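Local atomic coordinates of adhesion and penetration protein autotransporter (PDB entry 3SYJ), a protein that promotes bacterial adherence to and invasion of host cells, self-associates in bacterial aggregation, and is probably a serine protease. Residues 858-869 with 884-895. Numbering follows the deposited sequence.
Sequences KLSGQGTFQFTS and DAEGDYILSVRN
The rings of Phe865 and Tyr889 are neighbours in the interior of the parallel beta-helix, where strands 862-869 and 887-895 of successive coils pair in register. This pertactin-like end of the passenger domain stacks its coils through backbone bonds, the straightest in mid-strand: Ser892 N reaches Phe865 O at 3.0 Å with an N-H...O angle of 172°.

The tight side is the inner face. Phe865 CE2 sits over one face of the Tyr889 ring, 4.0 Å from Tyr889 CD1, with the planes inclined at 59°. Tyr889 has CG anti to its carbonyl carbon (chi1 -52°), which lays the ring back along the backbone of Gly861 to Gly863, with Tyr889 CD1 3.4 Å from Gly863 N. From the opposite direction Leu859 brings CD2 to 3.9 Å from Tyr889 CE2. Farther along, Phe867 CE2 meets Leu891 CG, and Leu879 of strand 875-881 packs on both phenylalanines. Such bulky apolar groups suit a solenoid core.

The outer face is looser: Ile890, which Thr864 OG1 touches at CB, is solvent-exposed, as are Asp888 and Arg894, whose charged ends extend beyond the pairing strand. Ser892 is buried there, its hydroxyl sharing a hydrogen bond with Tyr824 OH. At the corner, a CB on Gly861 or Gly887 would jam against the preceding carbonyl O, which calls for glycine. At the far end, inward-facing Ser869 OG donates to a lone pair of Asn895 OD1 at 2.9 Å, an oxygen that also accepts a hydrogen bond from Leu871 N.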
ATOM      1  N   LYS A 858       7.354 -18.757  20.864  1.00 45.79           N
ATOM      2  CA  LYS A 858       7.959 -18.614  22.183  1.00 46.92           C
ATOM      3  C   LYS A 858       8.399 -17.187  22.490  1.00 47.56           C
ATOM      4  O   LYS A 858       9.221 -16.614  21.777  1.00 49.20           O
ATOM      5  CB  LYS A 858       9.154 -19.561  22.346  1.00 51.27           C
ATOM      6  CG  LYS A 858       9.935 -19.343  23.642  1.00 51.41           C
ATOM      7  CD  LYS A 858      11.165 -20.235  23.723  1.00 59.10           C
ATOM      8  CE  LYS A 858      10.794 -21.671  24.061  1.00 72.25           C
ATOM      9  NZ  LYS A 858      11.979 -22.583  24.019  1.00 71.24           N
ATOM     10  N   LEU A 859       7.838 -16.618  23.552  1.00 45.33           N
ATOM     11  CA  LEU A 859       8.369 -15.395  24.128  1.00 42.72           C
ATOM     12  C   LEU A 859       9.364 -15.830  25.189  1.00 44.14           C
ATOM     13  O   LEU A 859       9.167 -16.856  25.838  1.00 50.51           O
ATOM     14  CB  LEU A 859       7.256 -14.555  24.758  1.00 43.21           C
ATOM     15  CG  LEU A 859       7.698 -13.582  25.862  1.00 39.05           C
ATOM     16  CD1 LEU A 859       8.403 -12.365  25.284  1.00 38.91           C
ATOM     17  CD2 LEU A 859       6.517 -13.148  26.702  1.00 39.74           C
ATOM     18  N   SER A 860      10.439 -15.067  25.356  1.00 42.01           N
ATOM     19  CA  SER A 860      11.458 -15.398  26.345  1.00 39.67           C
ATOM     20  C   SER A 860      12.354 -14.207  26.648  1.00 37.64           C
ATOM     21  O   SER A 860      12.380 -13.226  25.902  1.00 38.61           O
ATOM     22  CB  SER A 860      12.305 -16.584  25.877  1.00 44.54           C
ATOM     23  OG  SER A 860      13.010 -16.272  24.688  1.00 42.99           O
ATOM     24  N   GLY A 861      13.082 -14.301  27.754  1.00 42.85           N
ATOM     25  CA  GLY A 861      13.992 -13.247  28.162  1.00 40.05           C
ATOM     26  C   GLY A 861      13.420 -12.411  29.286  1.00 37.80           C
ATOM     27  O   GLY A 861      12.674 -12.912  30.127  1.00 39.88           O
ATOM     28  N   GLN A 862      13.768 -11.129  29.294  1.00 37.83           N
ATOM     29  CA  GLN A 862      13.291 -10.209  30.317  1.00 42.05           C
ATOM     30  C   GLN A 862      13.191  -8.785  29.767  1.00 39.87           C
ATOM     31  O   GLN A 862      13.949  -8.397  28.877  1.00 40.07           O
ATOM     32  CB  GLN A 862      14.197 -10.261  31.557  1.00 43.91           C
ATOM     33  CG  GLN A 862      15.505  -9.485  31.446  1.00 45.23           C
ATOM     34  CD  GLN A 862      15.343  -7.996  31.737  1.00 46.92           C
ATOM     35  OE1 GLN A 862      14.354  -7.565  32.336  1.00 49.72           O
ATOM     36  NE2 GLN A 862      16.321  -7.205  31.312  1.00 40.33           N
ATOM     37  N   GLY A 863      12.252  -8.012  30.300  1.00 37.92           N
ATOM     38  CA  GLY A 863      12.036  -6.651  29.848  1.00 40.59           C
ATOM     39  C   GLY A 863      10.757  -6.066  30.414  1.00 43.11           C
ATOM     40  O   GLY A 863      10.243  -6.541  31.427  1.00 42.89           O
ATOM     41  N   THR A 864      10.235  -5.036  29.755  1.00 38.42           N
ATOM     42  CA  THR A 864       9.035  -4.359  30.226  1.00 37.44           C
ATOM     43  C   THR A 864       7.982  -4.276  29.134  1.00 36.45           C
ATOM     44  O   THR A 864       8.312  -4.088  27.967  1.00 40.86           O
ATOM     45  CB  THR A 864       9.359  -2.926  30.692  1.00 39.71           C
ATOM     46  OG1 THR A 864      10.232  -2.975  31.829  1.00 37.89           O
ATOM     47  CG2 THR A 864       8.081  -2.169  31.059  1.00 37.55           C
ATOM     48  N   PHE A 865       6.716  -4.433  29.515  1.00 37.21           N
ATOM     49  CA  PHE A 865       5.598  -4.124  28.631  1.00 33.73           C
ATOM     50  C   PHE A 865       4.806  -2.955  29.217  1.00 38.41           C
ATOM     51  O   PHE A 865       4.427  -2.987  30.385  1.00 39.80           O
ATOM     52  CB  PHE A 865       4.679  -5.334  28.459  1.00 33.66           C
ATOM     53  CG  PHE A 865       5.286  -6.465  27.666  1.00 34.96           C
ATOM     54  CD1 PHE A 865       5.246  -6.462  26.280  1.00 35.91           C
ATOM     55  CD2 PHE A 865       5.873  -7.544  28.307  1.00 33.34           C
ATOM     56  CE1 PHE A 865       5.792  -7.509  25.552  1.00 29.18           C
ATOM     57  CE2 PHE A 865       6.420  -8.591  27.585  1.00 30.05           C
ATOM     58  CZ  PHE A 865       6.379  -8.573  26.207  1.00 26.58           C
ATOM     59  N   GLN A 866       4.571  -1.922  28.412  1.00 37.76           N
ATOM     60  CA  GLN A 866       3.794  -0.760  28.846  1.00 37.07           C
ATOM     61  C   GLN A 866       2.369  -0.804  28.297  1.00 36.92           C
ATOM     62  O   GLN A 866       2.160  -0.880  27.083  1.00 38.69           O
ATOM     63  CB  GLN A 866       4.488   0.541  28.433  1.00 37.64           C
ATOM     64  CG  GLN A 866       5.838   0.743  29.093  1.00 37.27           C
ATOM     65  CD  GLN A 866       6.483   2.078  28.752  1.00 39.79           C
ATOM     66  OE1 GLN A 866       6.306   2.611  27.659  1.00 36.57           O
ATOM     67  NE2 GLN A 866       7.251   2.615  29.693  1.00 37.96           N
ATOM     68  N   PHE A 867       1.394  -0.761  29.203  1.00 35.71           N
ATOM     69  CA  PHE A 867      -0.018  -0.881  28.852  1.00 37.29           C
ATOM     70  C   PHE A 867      -0.765   0.434  29.038  1.00 42.08           C
ATOM     71  O   PHE A 867      -0.412   1.247  29.897  1.00 41.42           O
ATOM     72  CB  PHE A 867      -0.699  -1.928  29.739  1.00 36.02           C
ATOM     73  CG  PHE A 867      -0.448  -3.348  29.323  1.00 35.00           C
ATOM     74  CD1 PHE A 867      -1.466  -4.112  28.776  1.00 36.02           C
ATOM     75  CD2 PHE A 867       0.798  -3.927  29.498  1.00 36.07           C
ATOM     76  CE1 PHE A 867      -1.242  -5.428  28.403  1.00 33.54           C
ATOM     77  CE2 PHE A 867       1.030  -5.240  29.122  1.00 31.38           C
ATOM     78  CZ  PHE A 867       0.010  -5.990  28.577  1.00 31.12           C
ATOM     79  N   THR A 868      -1.798   0.638  28.226  1.00 37.42           N
ATOM     80  CA  THR A 868      -2.811   1.637  28.527  1.00 39.60           C
ATOM     81  C   THR A 868      -4.107   0.888  28.801  1.00 41.67           C
ATOM     82  O   THR A 868      -4.289  -0.240  28.334  1.00 35.19           O
ATOM     83  CB  THR A 868      -3.027   2.647  27.376  1.00 41.54           C
ATOM     84  OG1 THR A 868      -3.587   1.981  26.239  1.00 40.18           O
ATOM     85  CG2 THR A 868      -1.715   3.319  26.984  1.00 42.11           C
ATOM     86  N   SER A 869      -5.008   1.508  29.556  1.00 42.80           N
ATOM     87  CA  SER A 869      -6.272   0.861  29.888  1.00 40.10           C
ATOM     88  C   SER A 869      -7.373   1.851  30.259  1.00 40.01           C
ATOM     89  O   SER A 869      -7.109   3.013  30.565  1.00 40.94           O
ATOM     90  CB  SER A 869      -6.070  -0.116  31.045  1.00 34.92           C
ATOM     91  OG  SER A 869      -5.861   0.584  32.262  1.00 36.44           O
ATOM     92  N   ASP A 884       4.354 -21.636  25.340  1.00 56.45           N
ATOM     93  CA  ASP A 884       5.811 -21.529  25.326  1.00 54.02           C
ATOM     94  C   ASP A 884       6.355 -20.296  26.047  1.00 53.61           C
ATOM     95  O   ASP A 884       7.534 -20.249  26.394  1.00 62.57           O
ATOM     96  CB  ASP A 884       6.343 -21.571  23.892  1.00 55.17           C
ATOM     97  CG  ASP A 884       6.649 -22.982  23.424  1.00 68.80           C
ATOM     98  OD1 ASP A 884       7.391 -23.133  22.427  1.00 70.10           O
ATOM     99  OD2 ASP A 884       6.154 -23.939  24.060  1.00 64.41           O
ATOM    100  N   ALA A 885       5.507 -19.298  26.273  1.00 44.56           N
ATOM    101  CA  ALA A 885       5.946 -18.083  26.953  1.00 43.65           C
ATOM    102  C   ALA A 885       6.699 -18.387  28.256  1.00 50.76           C
ATOM    103  O   ALA A 885       6.428 -19.388  28.920  1.00 56.04           O
ATOM    104  CB  ALA A 885       4.766 -17.172  27.215  1.00 42.91           C
ATOM    105  N   GLU A 886       7.645 -17.518  28.610  1.00 47.89           N
ATOM    106  CA  GLU A 886       8.448 -17.676  29.822  1.00 46.85           C
ATOM    107  C   GLU A 886       9.354 -16.465  30.006  1.00 43.87           C
ATOM    108  O   GLU A 886       9.551 -15.690  29.074  1.00 42.16           O
ATOM    109  CB  GLU A 886       9.293 -18.949  29.749  1.00 54.64           C
ATOM    110  CG  GLU A 886      10.455 -18.881  28.764  1.00 55.57           C
ATOM    111  CD  GLU A 886      11.111 -20.235  28.533  1.00 64.15           C
ATOM    112  OE1 GLU A 886      10.607 -21.242  29.076  1.00 65.79           O
ATOM    113  OE2 GLU A 886      12.127 -20.297  27.804  1.00 63.24           O
ATOM    114  N   GLY A 887       9.905 -16.300  31.205  1.00 50.58           N
ATOM    115  CA  GLY A 887      10.787 -15.177  31.486  1.00 47.43           C
ATOM    116  C   GLY A 887      10.273 -14.258  32.579  1.00 44.66           C
ATOM    117  O   GLY A 887       9.211 -14.493  33.149  1.00 45.34           O
ATOM    118  N   ASP A 888      11.037 -13.209  32.875  1.00 47.83           N
ATOM    119  CA  ASP A 888      10.658 -12.239  33.904  1.00 51.31           C
ATOM    120  C   ASP A 888      10.372 -10.860  33.319  1.00 48.14           C
ATOM    121  O   ASP A 888      11.242 -10.239  32.708  1.00 45.31           O
ATOM    122  CB  ASP A 888      11.744 -12.126  34.975  1.00 54.60           C
ATOM    123  CG  ASP A 888      11.609 -13.182  36.056  1.00 67.70           C
ATOM    124  OD1 ASP A 888      11.715 -12.820  37.249  1.00 75.45           O
ATOM    125  OD2 ASP A 888      11.388 -14.368  35.717  1.00 64.30           O
ATOM    126  N   TYR A 889       9.157 -10.371  33.526  1.00 43.64           N
ATOM    127  CA  TYR A 889       8.755  -9.112  32.915  1.00 42.60           C
ATOM    128  C   TYR A 889       8.078  -8.154  33.882  1.00 41.55           C
ATOM    129  O   TYR A 889       7.489  -8.563  34.882  1.00 43.12           O
ATOM    130  CB  TYR A 889       7.861  -9.385  31.708  1.00 38.41           C
ATOM    131  CG  TYR A 889       8.489 -10.366  30.749  1.00 40.22           C
ATOM    132  CD1 TYR A 889       9.473  -9.956  29.858  1.00 39.10           C
ATOM    133  CD2 TYR A 889       8.122 -11.705  30.754  1.00 41.10           C
ATOM    134  CE1 TYR A 889      10.063 -10.844  28.988  1.00 40.72           C
ATOM    135  CE2 TYR A 889       8.706 -12.605  29.887  1.00 44.25           C
ATOM    136  CZ  TYR A 889       9.677 -12.167  29.004  1.00 42.06           C
ATOM    137  OH  TYR A 889      10.268 -13.052  28.137  1.00 40.52           O
ATOM    138  N   ILE A 890       8.191  -6.869  33.579  1.00 40.75           N
ATOM    139  CA  ILE A 890       7.526  -5.840  34.356  1.00 38.82           C
ATOM    140  C   ILE A 890       6.341  -5.326  33.559  1.00 42.66           C
ATOM    141  O   ILE A 890       6.446  -5.094  32.354  1.00 38.63           O
ATOM    142  CB  ILE A 890       8.474  -4.680  34.681  1.00 31.53           C
ATOM    143  CG1 ILE A 890       9.517  -5.128  35.706  1.00 40.82           C
ATOM    144  CG2 ILE A 890       7.694  -3.478  35.194  1.00 37.77           C
ATOM    145  CD1 ILE A 890      10.556  -4.077  36.028  1.00 32.22           C
ATOM    146  N   LEU A 891       5.206  -5.179  34.232  1.00 44.76           N
ATOM    147  CA  LEU A 891       4.016  -4.615  33.615  1.00 41.58           C
ATOM    148  C   LEU A 891       3.776  -3.215  34.144  1.00 44.10           C
ATOM    149  O   LEU A 891       3.666  -3.007  35.348  1.00 46.42           O
ATOM    150  CB  LEU A 891       2.792  -5.491  33.887  1.00 44.11           C
ATOM    151  CG  LEU A 891       2.407  -6.490  32.796  1.00 49.05           C
ATOM    152  CD1 LEU A 891       3.625  -7.253  32.313  1.00 49.10           C
ATOM    153  CD2 LEU A 891       1.329  -7.442  33.290  1.00 43.92           C
ATOM    154  N   SER A 892       3.704  -2.252  33.236  1.00 44.48           N
ATOM    155  CA  SER A 892       3.412  -0.882  33.613  1.00 44.41           C
ATOM    156  C   SER A 892       2.091  -0.484  32.980  1.00 42.61           C
ATOM    157  O   SER A 892       1.873  -0.711  31.792  1.00 41.26           O
ATOM    158  CB  SER A 892       4.529   0.049  33.152  1.00 43.72           C
ATOM    159  OG  SER A 892       4.405   1.315  33.769  1.00 53.45           O
ATOM    160  N   VAL A 893       1.200   0.096  33.774  1.00 43.95           N
ATOM    161  CA  VAL A 893      -0.140   0.400  33.287  1.00 40.90           C
ATOM    162  C   VAL A 893      -0.503   1.864  33.479  1.00 41.10           C
ATOM    163  O   VAL A 893      -0.338   2.414  34.572  1.00 39.23           O
ATOM    164  CB  VAL A 893      -1.212  -0.472  33.979  1.00 42.12           C
ATOM    165  CG1 VAL A 893      -2.606  -0.057  33.525  1.00 34.47           C
ATOM    166  CG2 VAL A 893      -0.965  -1.943  33.697  1.00 35.61           C
ATOM    167  N   ARG A 894      -0.978   2.488  32.402  1.00 42.13           N
ATOM    168  CA  ARG A 894      -1.539   3.834  32.466  1.00 42.30           C
ATOM    169  C   ARG A 894      -3.029   3.793  32.172  1.00 40.53           C
ATOM    170  O   ARG A 894      -3.453   3.366  31.103  1.00 38.52           O
ATOM    171  CB  ARG A 894      -0.807   4.795  31.526  1.00 39.60           C
ATOM    172  CG  ARG A 894       0.553   5.237  32.045  1.00 44.96           C
ATOM    173  CD  ARG A 894       1.180   6.304  31.166  1.00 48.45           C
ATOM    174  NE  ARG A 894       2.617   6.386  31.396  1.00 52.31           N
ATOM    175  CZ  ARG A 894       3.194   7.216  32.254  1.00 57.99           C
ATOM    176  NH1 ARG A 894       2.454   8.070  32.956  1.00 73.30           N
ATOM    177  NH2 ARG A 894       4.512   7.199  32.400  1.00 55.69           N
ATOM    178  N   ASN A 895      -3.852   4.221  33.134  1.00 43.79           N
ATOM    179  CA  ASN A 895      -5.307   4.099  33.089  1.00 40.34           C
ATOM    180  C   ASN A 895      -5.956   5.417  33.002  1.00 43.59           C
ATOM    181  O   ASN A 895      -5.504   6.353  33.594  1.00 43.30           O
ATOM    182  CB  ASN A 895      -5.850   3.404  34.358  1.00 42.57           C
ATOM    183  CG  ASN A 895      -7.359   3.098  34.294  1.00 44.00           C
ATOM    184  OD1 ASN A 895      -7.777   2.214  33.604  1.00 39.99           O
ATOM    185  ND2 ASN A 895      -8.148   3.812  35.063  1.00 46.85           N
TER